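Putative GTP pyrophosphokinase (Streptococcus mutans, PDB 3L9D) probably transfers pyrophosphate from ATP to GTP in the synthesis of the alarmone (p)ppGpp, as a member of the RelA/SpoT family. Local coordinates at residues R220-R223 against D224-E228. Sequence-based numbering, arbitrary orientation.
Sequences RQIR and DDIKE
Ile222 occupies the N-cap position of the short helix 223-230, and its carbonyl opens the first turn by receiving the amide of Ile226, near the C-terminal end of helix 199-221, where the backbone of Ile222 leaves helical values (phi/psi -99/19°). The Ile226 N to Ile222 O bond, 3.1 Å long, is nearly straight (167°), whereas Asp225 N reaches the same oxygen only weakly. The next step is regular: Lys227 N donates to Arg223 O over 3.0 Å. Ile222 has its CG1 between its own N and carbonyl carbon, which brings that methylene to 3.8 Å from Ile226 CD1; the two branched chains cross at a slant, giving a small apolar patch between residues one turn apart.

On a different side of the helix, Arg223 and Lys227 run alongside each other, pointing the same way, with Arg223 CG 3.5 Å from Lys227 CE. The lysine is extended beyond CG, while the arginine, with chi1 away from a staggered position and a bend at chi3, carries its guanidinium back to the preceding turn. There Arg223 NE bonds Arg220 O at 2.6 Å, in the carbonyl plane on a lone pair, and NH2 adds a weak second bond to that oxygen. One side chain thus bridges the break between the helices. A water takes a hydrogen bond from Lys227 NZ and, weakly, from Arg223 NH1, and donates to Asp224 OD1 at 2.8 Å; the carboxylate probably offsets the two nearby positive charges.

The contact lies at the surface; its centre is about 24 Å from the centre of the chain. Arg223 and Lys227 both touch Phe114, in the loop between strand 106-112 and helix 117-126, and Arg220 forms a salt bridge with Asp116 there, joining the end of helix 199-221 and the start of helix 223-230 to this strand-helix connection.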
# COMPACT_ATOMS: atom_id res chain seq x y z
N ARG A 220 -15.36 13.44 -0.78
CA ARG A 220 -16.13 12.20 -0.63
C ARG A 220 -17.61 12.51 -0.51
O ARG A 220 -18.45 11.67 -0.81
CB ARG A 220 -15.66 11.38 0.58
CG ARG A 220 -16.07 11.97 1.93
CD ARG A 220 -15.31 11.31 3.07
NE ARG A 220 -15.73 9.92 3.25
CZ ARG A 220 -15.29 9.12 4.23
NH1 ARG A 220 -14.42 9.58 5.13
NH2 ARG A 220 -15.74 7.87 4.31
N GLN A 221 -17.93 13.72 -0.06
CA GLN A 221 -19.31 14.07 0.20
C GLN A 221 -20.12 14.29 -1.07
O GLN A 221 -21.32 13.97 -1.12
CB GLN A 221 -19.37 15.26 1.15
CG GLN A 221 -19.38 14.79 2.60
CD GLN A 221 -18.99 15.86 3.59
OE1 GLN A 221 -18.98 17.05 3.27
NE2 GLN A 221 -18.65 15.44 4.81
N ILE A 222 -19.46 14.82 -2.10
CA ILE A 222 -20.06 14.95 -3.43
C ILE A 222 -19.60 13.80 -4.33
O ILE A 222 -19.70 13.87 -5.55
CB ILE A 222 -19.70 16.30 -4.08
CG1 ILE A 222 -18.19 16.44 -4.28
CG2 ILE A 222 -20.21 17.45 -3.24
CD1 ILE A 222 -17.75 17.78 -4.87
N ARG A 223 -19.12 12.72 -3.71
CA ARG A 223 -18.53 11.61 -4.47
C ARG A 223 -19.50 10.95 -5.44
O ARG A 223 -19.11 10.59 -6.55
CB ARG A 223 -17.88 10.60 -3.52
CG ARG A 223 -18.44 9.19 -3.58
CD ARG A 223 -18.06 8.44 -2.32
NE ARG A 223 -18.61 9.11 -1.14
CZ ARG A 223 -19.47 8.56 -0.29
NH1 ARG A 223 -19.87 7.31 -0.47
NH2 ARG A 223 -19.91 9.26 0.74
N ASP A 224 -20.76 10.80 -5.04
CA ASP A 224 -21.74 10.19 -5.94
C ASP A 224 -21.90 11.03 -7.19
O ASP A 224 -22.14 10.50 -8.28
CB ASP A 224 -23.10 10.02 -5.24
CG ASP A 224 -23.07 8.95 -4.19
OD1 ASP A 224 -22.74 7.80 -4.55
OD2 ASP A 224 -23.37 9.27 -3.01
N ASP A 225 -21.77 12.34 -7.03
CA ASP A 225 -21.95 13.28 -8.12
C ASP A 225 -20.77 13.23 -9.09
O ASP A 225 -20.95 13.04 -10.29
CB ASP A 225 -22.13 14.70 -7.55
CG ASP A 225 -22.97 15.59 -8.44
OD1 ASP A 225 -23.17 16.77 -8.07
OD2 ASP A 225 -23.42 15.13 -9.51
N ILE A 226 -19.56 13.37 -8.56
CA ILE A 226 -18.36 13.21 -9.37
C ILE A 226 -18.35 11.90 -10.15
O ILE A 226 -18.03 11.89 -11.33
CB ILE A 226 -17.07 13.29 -8.53
CG1 ILE A 226 -16.93 14.69 -7.92
CG2 ILE A 226 -15.86 12.95 -9.41
CD1 ILE A 226 -15.94 14.76 -6.79
N LYS A 227 -18.68 10.78 -9.49
CA LYS A 227 -18.62 9.47 -10.14
C LYS A 227 -19.56 9.49 -11.32
O LYS A 227 -19.25 8.96 -12.40
CB LYS A 227 -19.04 8.33 -9.21
CG LYS A 227 -18.15 8.07 -7.99
CD LYS A 227 -18.70 6.89 -7.19
CE LYS A 227 -17.90 6.60 -5.93
NZ LYS A 227 -18.53 5.50 -5.13
N GLU A 228 -20.72 10.09 -11.09
CA GLU A 228 -21.76 10.18 -12.10
C GLU A 228 -21.26 10.95 -13.31
O GLU A 228 -21.52 10.55 -14.45
CB GLU A 228 -23.00 10.85 -11.50
CG GLU A 228 -24.25 10.71 -12.35
CD GLU A 228 -25.53 10.87 -11.53
OE1 GLU A 228 -25.45 10.85 -10.27
OE2 GLU A 228 -26.61 11.00 -12.15
O HOH W 1 -20.62 6.83 -2.99